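Local coordinates for protein fumarylacetoacetate hydrolase (Burkholderia xenovorans, PDB 5TI1) that probably hydrolyses fumarylacetoacetate to fumarate and acetoacetate, the last step of phenylalanine and tyrosine breakdown, at a site holding a magnesium ion, at residues M255-D260 with T285-I290; V194-P199 with F432-G437; I225-G230 with I324-T329; T152-S157 with D371-G376. All coordinates share one frame; numbering follows the deposited sequence. Where two conformers were deposited one is given.

Interaction 1 (M255-D260 with T285-I290). With NA (sodium ion), chain L; MG (magnesium ion), chain K.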
# COMPACT_ATOMS: atom_id res chain seq x y z
N MET B 255 17.51 -2.19 -7.76
CA MET B 255 16.57 -3.16 -8.30
C MET B 255 16.71 -4.49 -7.58
O MET B 255 17.78 -4.84 -7.08
CB MET B 255 16.79 -3.36 -9.80
CG MET B 255 15.67 -4.05 -10.52
SD MET B 255 16.06 -4.21 -12.26
CE MET B 255 16.16 -2.49 -12.76
N VAL B 256 15.60 -5.23 -7.53
CA VAL B 256 15.55 -6.60 -7.04
C VAL B 256 14.78 -7.43 -8.07
O VAL B 256 14.14 -6.90 -8.97
CB VAL B 256 14.87 -6.71 -5.66
CG1 VAL B 256 15.70 -5.98 -4.61
CG2 VAL B 256 13.44 -6.18 -5.73
N LEU B 257 14.86 -8.75 -7.92
CA LEU B 257 13.95 -9.65 -8.62
C LEU B 257 12.64 -9.75 -7.85
O LEU B 257 12.62 -9.66 -6.63
CB LEU B 257 14.57 -11.03 -8.78
CG LEU B 257 15.95 -11.07 -9.47
CD1 LEU B 257 16.54 -12.46 -9.42
CD2 LEU B 257 15.84 -10.60 -10.90
N LEU B 258 11.54 -9.96 -8.58
CA LEU B 258 10.21 -9.88 -7.99
C LEU B 258 9.31 -10.93 -8.64
O LEU B 258 9.13 -10.91 -9.86
CB LEU B 258 9.61 -8.47 -8.15
CG LEU B 258 8.32 -8.12 -7.38
CD1 LEU B 258 8.19 -6.59 -7.18
CD2 LEU B 258 7.08 -8.66 -8.06
N ASN B 259 8.77 -11.84 -7.83
CA ASN B 259 7.81 -12.83 -8.29
C ASN B 259 6.45 -12.45 -7.72
O ASN B 259 6.19 -12.64 -6.52
CB ASN B 259 8.21 -14.24 -7.86
CG ASN B 259 7.26 -15.30 -8.39
OD1 ASN B 259 6.27 -14.98 -9.07
ND2 ASN B 259 7.56 -16.59 -8.12
N ASP B 260 5.58 -11.93 -8.58
CA ASP B 260 4.23 -11.53 -8.17
C ASP B 260 3.31 -12.74 -8.33
O ASP B 260 2.60 -12.89 -9.33
CB ASP B 260 3.75 -10.34 -9.01
CG ASP B 260 2.31 -9.95 -8.70
OD1 ASP B 260 1.84 -10.25 -7.57
OD2 ASP B 260 1.66 -9.36 -9.59
N THR B 285 7.16 -12.18 -3.71
CA THR B 285 8.51 -12.48 -3.24
C THR B 285 9.52 -11.58 -3.94
O THR B 285 9.43 -11.36 -5.15
CB THR B 285 8.86 -13.97 -3.48
OG1 THR B 285 7.89 -14.80 -2.82
CG2 THR B 285 10.23 -14.31 -2.92
N ILE B 286 10.48 -11.04 -3.19
CA ILE B 286 11.61 -10.36 -3.81
C ILE B 286 12.92 -10.99 -3.35
O ILE B 286 13.02 -11.59 -2.27
CB ILE B 286 11.62 -8.83 -3.54
CG1 ILE B 286 11.73 -8.52 -2.04
CG2 ILE B 286 10.38 -8.18 -4.15
CD1 ILE B 286 11.93 -7.01 -1.76
N SER B 287 13.93 -10.86 -4.21
CA SER B 287 15.28 -11.24 -3.85
C SER B 287 15.82 -10.31 -2.77
O SER B 287 15.33 -9.18 -2.60
CB SER B 287 16.18 -11.20 -5.09
OG SER B 287 16.16 -9.92 -5.68
N PRO B 288 16.82 -10.75 -2.01
CA PRO B 288 17.26 -9.96 -0.84
C PRO B 288 18.29 -8.88 -1.13
O PRO B 288 18.44 -7.97 -0.31
CB PRO B 288 17.83 -11.03 0.10
CG PRO B 288 18.31 -12.11 -0.82
CD PRO B 288 17.38 -12.12 -1.99
N TRP B 289 19.00 -8.94 -2.27
CA TRP B 289 20.09 -8.01 -2.56
C TRP B 289 19.63 -6.90 -3.51
O TRP B 289 19.21 -7.17 -4.64
CB TRP B 289 21.29 -8.74 -3.18
CG TRP B 289 21.97 -9.70 -2.24
CD1 TRP B 289 21.99 -11.06 -2.33
CD2 TRP B 289 22.72 -9.36 -1.07
NE1 TRP B 289 22.71 -11.59 -1.28
CE2 TRP B 289 23.17 -10.57 -0.49
CE3 TRP B 289 23.06 -8.15 -0.44
CZ2 TRP B 289 23.94 -10.61 0.67
CZ3 TRP B 289 23.82 -8.19 0.72
CH2 TRP B 289 24.25 -9.41 1.26
N ILE B 290 19.74 -5.65 -3.07
CA ILE B 290 19.36 -4.54 -3.94
C ILE B 290 20.59 -4.15 -4.74
O ILE B 290 21.56 -3.65 -4.18
CB ILE B 290 18.79 -3.35 -3.17
CG1 ILE B 290 17.53 -3.76 -2.40
CG2 ILE B 290 18.44 -2.26 -4.14
CD1 ILE B 290 16.86 -2.61 -1.68
NA NA L . 1.47 -11.62 -5.68
MG MG K . 2.34 -8.54 -11.71

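Interaction 2 (V194-P199 with F432-G437)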
# COMPACT_ATOMS: atom_id res chain seq x y z
N VAL B 194 7.39 -10.58 0.70
CA VAL B 194 8.25 -11.38 1.56
C VAL B 194 9.56 -11.68 0.84
O VAL B 194 9.63 -11.67 -0.39
CB VAL B 194 7.56 -12.70 1.98
CG1 VAL B 194 6.25 -12.40 2.70
CG2 VAL B 194 7.31 -13.57 0.76
N VAL B 195 10.59 -11.99 1.63
CA VAL B 195 11.92 -12.23 1.09
C VAL B 195 12.03 -13.65 0.55
O VAL B 195 11.31 -14.56 0.96
CB VAL B 195 13.01 -11.94 2.14
CG1 VAL B 195 13.05 -13.05 3.19
CG2 VAL B 195 14.40 -11.77 1.47
N SER B 196 12.96 -13.83 -0.39
CA SER B 196 13.27 -15.13 -0.98
C SER B 196 13.44 -16.21 0.09
O SER B 196 14.06 -15.98 1.13
CB SER B 196 14.55 -15.01 -1.82
OG SER B 196 14.89 -16.23 -2.44
N GLY B 197 12.87 -17.38 -0.18
CA GLY B 197 12.88 -18.51 0.74
C GLY B 197 11.61 -18.68 1.54
O GLY B 197 11.39 -19.76 2.10
N THR B 198 10.77 -17.67 1.60
CA THR B 198 9.53 -17.77 2.36
C THR B 198 8.60 -18.72 1.64
O THR B 198 8.33 -18.52 0.44
CB THR B 198 8.86 -16.40 2.51
OG1 THR B 198 9.81 -15.45 3.01
CG2 THR B 198 7.69 -16.51 3.46
N PRO B 199 8.11 -19.78 2.28
CA PRO B 199 7.11 -20.63 1.64
C PRO B 199 5.82 -19.86 1.38
O PRO B 199 5.45 -18.95 2.13
CB PRO B 199 6.89 -21.76 2.65
CG PRO B 199 7.30 -21.19 3.95
CD PRO B 199 8.42 -20.22 3.65
N PHE B 432 21.91 -10.73 -9.46
CA PHE B 432 20.85 -10.40 -8.51
C PHE B 432 20.62 -11.48 -7.46
O PHE B 432 19.75 -11.31 -6.59
CB PHE B 432 19.54 -10.13 -9.27
CG PHE B 432 19.49 -8.79 -9.92
CD1 PHE B 432 20.15 -8.56 -11.11
CD2 PHE B 432 18.76 -7.75 -9.35
CE1 PHE B 432 20.10 -7.33 -11.73
CE2 PHE B 432 18.71 -6.51 -9.96
CZ PHE B 432 19.37 -6.30 -11.14
N GLY B 433 21.37 -12.58 -7.49
CA GLY B 433 21.01 -13.65 -6.56
C GLY B 433 19.73 -14.34 -7.01
O GLY B 433 19.43 -14.42 -8.20
N VAL B 434 18.97 -14.84 -6.04
CA VAL B 434 17.78 -15.60 -6.38
C VAL B 434 16.58 -15.10 -5.59
O VAL B 434 16.70 -14.56 -4.49
CB VAL B 434 17.95 -17.13 -6.17
CG1 VAL B 434 19.07 -17.68 -7.06
CG2 VAL B 434 18.18 -17.46 -4.70
N CYS B 435 15.41 -15.30 -6.19
CA CYS B 435 14.12 -14.97 -5.63
C CYS B 435 13.30 -16.26 -5.68
O CYS B 435 12.67 -16.56 -6.70
CB CYS B 435 13.49 -13.84 -6.44
SG CYS B 435 11.75 -13.61 -6.14
N ALA B 436 13.31 -17.03 -4.58
CA ALA B 436 12.72 -18.37 -4.55
C ALA B 436 11.56 -18.50 -3.57
O ALA B 436 11.52 -17.85 -2.52
CB ALA B 436 13.78 -19.43 -4.17
N GLY B 437 10.63 -19.39 -3.90
CA GLY B 437 9.58 -19.77 -2.98
C GLY B 437 9.07 -21.14 -3.33
O GLY B 437 9.07 -21.53 -4.50
O HOH W 1 9.10 -16.76 -1.37

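Interaction 3 (I225-G230 with I324-T329). With MG (magnesium ion), chain K.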
# COMPACT_ATOMS: atom_id res chain seq x y z
N ILE B 225 3.38 -17.90 -11.45
CA ILE B 225 4.38 -16.87 -11.17
C ILE B 225 4.09 -15.65 -12.02
O ILE B 225 3.31 -15.73 -12.99
CB ILE B 225 5.81 -17.35 -11.46
CG1 ILE B 225 6.02 -17.41 -12.98
CG2 ILE B 225 6.09 -18.68 -10.79
CD1 ILE B 225 7.41 -17.77 -13.40
N GLU B 226 4.73 -14.54 -11.70
CA GLU B 226 4.92 -13.45 -12.65
C GLU B 226 6.35 -12.99 -12.50
O GLU B 226 6.72 -12.41 -11.47
CB GLU B 226 3.93 -12.30 -12.42
CG GLU B 226 2.48 -12.71 -12.65
CD GLU B 226 1.59 -11.57 -13.07
OE1 GLU B 226 0.62 -11.81 -13.83
OE2 GLU B 226 1.85 -10.43 -12.65
N LEU B 227 7.17 -13.31 -13.50
CA LEU B 227 8.57 -12.91 -13.52
C LEU B 227 8.65 -11.41 -13.74
O LEU B 227 8.17 -10.90 -14.76
CB LEU B 227 9.33 -13.64 -14.62
CG LEU B 227 10.66 -13.00 -15.02
CD1 LEU B 227 11.69 -13.16 -13.92
CD2 LEU B 227 11.19 -13.63 -16.30
N GLU B 228 9.25 -10.70 -12.78
CA GLU B 228 9.34 -9.25 -12.83
C GLU B 228 10.64 -8.79 -12.18
O GLU B 228 11.33 -9.55 -11.50
CB GLU B 228 8.17 -8.58 -12.10
CG GLU B 228 6.80 -9.06 -12.53
CD GLU B 228 5.70 -8.21 -11.95
OE1 GLU B 228 4.54 -8.69 -11.88
OE2 GLU B 228 5.99 -7.07 -11.56
N THR B 229 10.96 -7.52 -12.38
CA THR B 229 11.89 -6.82 -11.51
C THR B 229 11.14 -5.78 -10.69
O THR B 229 10.07 -5.30 -11.07
CB THR B 229 12.99 -6.11 -12.31
OG1 THR B 229 12.39 -5.05 -13.04
CG2 THR B 229 13.68 -7.08 -13.29
N GLY B 230 11.71 -5.43 -9.55
CA GLY B 230 11.18 -4.30 -8.80
C GLY B 230 12.27 -3.28 -8.56
O GLY B 230 13.39 -3.65 -8.19
N ILE B 324 19.43 -7.03 -18.62
CA ILE B 324 19.41 -7.92 -17.45
C ILE B 324 18.88 -9.26 -17.93
O ILE B 324 17.70 -9.38 -18.27
CB ILE B 324 18.54 -7.38 -16.30
CG1 ILE B 324 18.83 -5.91 -16.00
CG2 ILE B 324 18.77 -8.21 -15.06
CD1 ILE B 324 18.01 -5.39 -14.80
N THR B 325 19.76 -10.26 -17.96
CA THR B 325 19.35 -11.62 -18.28
C THR B 325 18.55 -12.18 -17.11
O THR B 325 18.98 -12.08 -15.96
CB THR B 325 20.57 -12.49 -18.58
OG1 THR B 325 21.19 -12.05 -19.80
CG2 THR B 325 20.18 -13.95 -18.73
N LEU B 326 17.38 -12.75 -17.40
CA LEU B 326 16.51 -13.33 -16.38
C LEU B 326 16.18 -14.78 -16.72
O LEU B 326 16.01 -15.13 -17.90
CB LEU B 326 15.22 -12.51 -16.26
CG LEU B 326 15.37 -11.03 -15.94
CD1 LEU B 326 14.06 -10.31 -16.21
CD2 LEU B 326 15.80 -10.80 -14.50
N GLU B 327 16.09 -15.62 -15.69
CA GLU B 327 15.76 -17.03 -15.84
C GLU B 327 14.86 -17.46 -14.69
O GLU B 327 14.91 -16.90 -13.59
CB GLU B 327 17.01 -17.93 -15.86
CG GLU B 327 18.01 -17.59 -16.96
CD GLU B 327 19.07 -18.67 -17.17
OE1 GLU B 327 19.03 -19.68 -16.45
OE2 GLU B 327 19.93 -18.49 -18.05
N VAL B 328 14.04 -18.47 -14.95
CA VAL B 328 13.20 -19.06 -13.92
C VAL B 328 13.38 -20.57 -14.00
O VAL B 328 13.40 -21.14 -15.10
CB VAL B 328 11.72 -18.66 -14.09
CG1 VAL B 328 10.83 -19.38 -13.06
CG2 VAL B 328 11.55 -17.12 -13.99
N THR B 329 13.54 -21.20 -12.85
CA THR B 329 13.54 -22.65 -12.79
C THR B 329 12.37 -23.11 -11.92
O THR B 329 11.90 -22.37 -11.04
CB THR B 329 14.87 -23.22 -12.25
OG1 THR B 329 15.05 -22.85 -10.88
CG2 THR B 329 16.05 -22.70 -13.09
MG MG K . 2.34 -8.54 -11.71

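Interaction 4 (T152-S157 with D371-G376). With MG (magnesium ion), chain K.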
# COMPACT_ATOMS: atom_id res chain seq x y z
N THR B 152 3.74 -0.82 -5.78
CA THR B 152 2.99 -0.58 -7.00
C THR B 152 3.44 -1.58 -8.05
O THR B 152 4.63 -1.89 -8.14
CB THR B 152 3.26 0.85 -7.51
OG1 THR B 152 2.83 1.81 -6.54
CG2 THR B 152 2.54 1.09 -8.83
N ASP B 153 2.51 -2.08 -8.86
CA ASP B 153 2.87 -3.04 -9.89
C ASP B 153 2.36 -2.57 -11.24
O ASP B 153 1.19 -2.18 -11.37
CB ASP B 153 2.34 -4.43 -9.58
CG ASP B 153 2.98 -5.51 -10.44
OD1 ASP B 153 4.16 -5.33 -10.84
OD2 ASP B 153 2.29 -6.51 -10.72
N PHE B 154 3.23 -2.59 -12.24
CA PHE B 154 2.87 -2.16 -13.57
C PHE B 154 2.59 -3.38 -14.45
O PHE B 154 2.37 -4.49 -13.95
CB PHE B 154 3.96 -1.24 -14.12
CG PHE B 154 4.03 0.08 -13.42
CD1 PHE B 154 3.22 1.14 -13.83
CD2 PHE B 154 4.85 0.25 -12.31
CE1 PHE B 154 3.25 2.36 -13.16
CE2 PHE B 154 4.88 1.47 -11.63
CZ PHE B 154 4.08 2.52 -12.06
N TYR B 155 2.63 -3.19 -15.76
CA TYR B 155 2.11 -4.15 -16.73
C TYR B 155 2.76 -3.86 -18.07
O TYR B 155 2.09 -3.85 -19.10
CB TYR B 155 0.59 -4.00 -16.81
CG TYR B 155 -0.15 -5.14 -17.46
CD1 TYR B 155 -0.36 -6.34 -16.78
CD2 TYR B 155 -0.71 -5.00 -18.72
CE1 TYR B 155 -1.06 -7.37 -17.36
CE2 TYR B 155 -1.40 -6.04 -19.32
CZ TYR B 155 -1.58 -7.22 -18.63
OH TYR B 155 -2.28 -8.25 -19.22
N SER B 156 4.07 -3.61 -18.06
CA SER B 156 4.69 -2.83 -19.11
C SER B 156 5.41 -3.68 -20.15
O SER B 156 6.29 -3.17 -20.86
CB SER B 156 5.66 -1.80 -18.52
OG SER B 156 4.99 -0.84 -17.72
N SER B 157 5.06 -4.96 -20.27
CA SER B 157 5.60 -5.83 -21.32
C SER B 157 4.59 -5.94 -22.45
O SER B 157 3.47 -6.44 -22.25
CB SER B 157 5.93 -7.22 -20.78
OG SER B 157 6.26 -8.12 -21.83
N ASP B 371 9.77 2.51 -1.29
CA ASP B 371 8.69 2.07 -2.17
C ASP B 371 9.23 1.08 -3.21
O ASP B 371 10.37 1.18 -3.67
CB ASP B 371 8.05 3.26 -2.89
CG ASP B 371 7.04 4.02 -2.04
OD1 ASP B 371 6.63 3.55 -0.95
OD2 ASP B 371 6.63 5.11 -2.47
N LEU B 372 8.38 0.13 -3.59
CA LEU B 372 8.73 -0.95 -4.51
C LEU B 372 7.85 -0.85 -5.73
O LEU B 372 6.62 -0.77 -5.62
CB LEU B 372 8.55 -2.31 -3.83
CG LEU B 372 8.85 -3.57 -4.65
CD1 LEU B 372 10.33 -3.66 -4.97
CD2 LEU B 372 8.37 -4.80 -3.87
N MET B 373 8.46 -0.87 -6.91
CA MET B 373 7.72 -0.69 -8.16
C MET B 373 8.00 -1.88 -9.06
O MET B 373 9.12 -2.03 -9.58
CB MET B 373 8.10 0.66 -8.79
CG MET B 373 7.96 1.79 -7.77
SD MET B 373 7.25 3.30 -8.41
CE MET B 373 7.08 4.26 -6.91
N GLY B 374 6.99 -2.73 -9.24
CA GLY B 374 7.16 -3.92 -10.04
C GLY B 374 6.98 -3.61 -11.52
O GLY B 374 6.10 -2.85 -11.91
N SER B 375 7.82 -4.23 -12.35
CA SER B 375 7.84 -3.90 -13.77
C SER B 375 6.57 -4.36 -14.47
O SER B 375 6.23 -3.82 -15.53
CB SER B 375 9.06 -4.55 -14.44
OG SER B 375 9.02 -5.96 -14.29
N GLY B 376 5.86 -5.33 -13.91
CA GLY B 376 4.97 -6.17 -14.68
C GLY B 376 5.71 -7.37 -15.25
O GLY B 376 6.93 -7.37 -15.40
MG MG K . 2.34 -8.54 -11.71
O HOH W 2 5.15 2.21 -4.71

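Interaction 1 (M255-D260 with T285-I290)
Backbone hydrogen bonds set the register of M255-D260 against T285-I290. Asn-259 and Thr-285 form an antiparallel hydrogen-bonded pair: Asn-259 N reaches Thr-285 O in the carbonyl plane (2.8 Å), and Thr-285 N returns to Asn-259 O (3.0 Å). Two residues on, Ser-287 N donates to Leu-257 O at 3.0 Å, but the return bond is made by a side chain. With chi1 at 57°, Ser-287 OG sits between its own backbone N and carbonyl carbon and accepts from Leu-257 N (2.8 Å, 155°). A small hydroxyl residue suits this place, where the ladder gives out and strand 284-292 is broken; Ser-287 O, buried here, has no partner. The two strands are neighbours in the mixed central sheet of the FAH-family hydrolase domain. Apolar contacts follow. Leu-258 and Ile-286 share a face of the sheet, CG of the leucine meeting CG2 of the isoleucine obliquely at 3.8 Å, while Val-256 CG2 crosses over Ile-286 CB. Past the break, Val-256 CG1 lies alongside Ile-290 CG1 (3.6 Å), branched residues suiting both the extended chain and the close fit. Metal coordination takes over at Asp-260, whose carboxylate bridges two ions: OD1 binds the sodium at 2.4 Å and OD2 the magnesium at 2.4 Å.

Interaction 2 (V194-P199 with F432-G437)
Ser-196 points its side chain straight at strand segment F432-G437, OG anti to its own backbone N (chi1 -179°). That extended setting places the hydroxyl against the backbone edge of the strand, where it accepts from Ala-436 N (2.8 Å) and gives a weak bond to Val-434 O (3.2 Å). The methyl of Ala-436 and CG2 of Val-434 lie near the same oxygen, and a small alanine suits so close an approach. Gly-197 N adds a nearly straight bond to Ala-436 O (2.7 Å, 174°), entering from above the carbonyl plane. A water donates to the same Ala-436 O and to Thr-198 O, joining the chains further along. Val-195 to Thr-198 form a type II beta turn, with Gly-197 at the position whose positive phi (100°) favours glycine. Thr-198 turns back on this turn: OG1 donates to Val-195 O in the carbonyl plane at 2.7 Å, and Thr-198 N binds that oxygen too. The turn carries the chain from strand 193-195, at the margin of one mixed sheet beside strand 284-292, to strand 200-207 of the other, where it runs parallel to 429-440; Cys-435 packs inward on Leu-257 and Thr-285, and strand 416-424 flanks 429-440.

Interaction 3 (I225-G230 with I324-T329)
The flat groups that matter in I225-G230 are two carboxylates, and neither touches I324-T329; the CB of Glu-228 points away from it. Each offers the magnesium ion a single oxygen: Glu-226 OE2 at 2.2 Å and Glu-228 OE1 at 2.2 Å. The second oxygens are also engaged, Glu-226 OE1 in a salt bridge with Arg-264 and Glu-228 OE2 in a hydrogen bond from Gly-376 N, which should restrain rotation of both groups. Extended chains beyond CG carry the carboxylates out to the metal. Ile-225, Leu-227 and Thr-229, which alternate with the acids, point toward the other strand. Ile-225 CD1 meets Val-328 CG1 tip to tip at 3.8 Å. Leu-227, its CG anti to the backbone N (chi1 162°), is the wedge: CD1 slides past Val-328 CG2 (4.0 Å), while CD2 crosses obliquely to Leu-326 CB (4.2 Å). The short strand axes pass 8.7 Å apart, their directions 131° from each other, and the strands belong to different sheets meeting through side chains, consistent with two layers of a beta sandwich; Leu-419 of strand 416-424 also lies against Leu-227. Alternation along one strand therefore separates chemistries: aliphatic branches fill the water-poor interior between sheets, while acids one residue away concentrate negative charge for a divalent cation, whose pull probably keeps the coordinating oxygens ionised.

Interaction 4 (T152-S157 with D371-G376)
Parallel backbone bonding ties T152-S157 to D371-G376. Thr-152 N donates almost along the C=O axis of Leu-372 O (2.9 Å), Gly-374 N donates to Thr-152 O in the carbonyl plane (2.7 Å), and Phe-154 N reaches Gly-374 O from above its plane (2.9 Å). Further along, Ser-156 N makes a weak bond to Ser-375 O. Close packing suits glycine at both places: Gly-374 lies tight against Asp-153 OD1 and Gly-376 against the backbone around Tyr-155, where its positive phi (88°) also favours glycine. Metal binding falls to Asp-153, whose CG, anti to its backbone N (chi1 -166°), sends OD2 to the magnesium ion at 2.3 Å. OD1 stays 3.3 Å from Gly-374 O, two acceptors that do not bond. The ring of Phe-154 turns its edge to the strand, CD2 lying 3.4 Å from Gly-374 O in the ring plane, so the slightly positive rim faces the oxygen. Tyr-155, predicted to bind substrate, meets His-160, the predicted proton acceptor. Ser-157 N-caps helix 158-168 through His-160 N. Helix 353-362 packs on Phe-154 and Met-373, strand 185-188 borders 151-154, strand 223-233 borders 372-374, and Asp-371 forms a salt bridge with Arg-189 of the second subunit.

Overall arrangement
Interactions 1, 3 and 4 converge on one magnesium ion, whose protein ligands Asp-153, Glu-226, Glu-228 and Asp-260 come from three strands of the same sheet. Probable hydrogen bonds stitch adjacent strands, Leu-258 N to Glu-228 O (3.0 Å) and Thr-229 O to Ser-375 N (2.8 Å), so strand 223-233, one half of interaction 3, lies between strands of interactions 1 and 4. Acids crowd there: Glu-228 OE2 and Asp-153 OD1 are 2.6 Å apart, a closeness that might reflect a shared proton. Interaction 2 stands back, the Cys-435 side chain about 12 Å from the magnesium, yet joins interaction 1 through a probable hydrogen bond between Ile-286 N and Val-194 O (3.0 Å), and interaction 3 through Phe-432 packing on Ile-324.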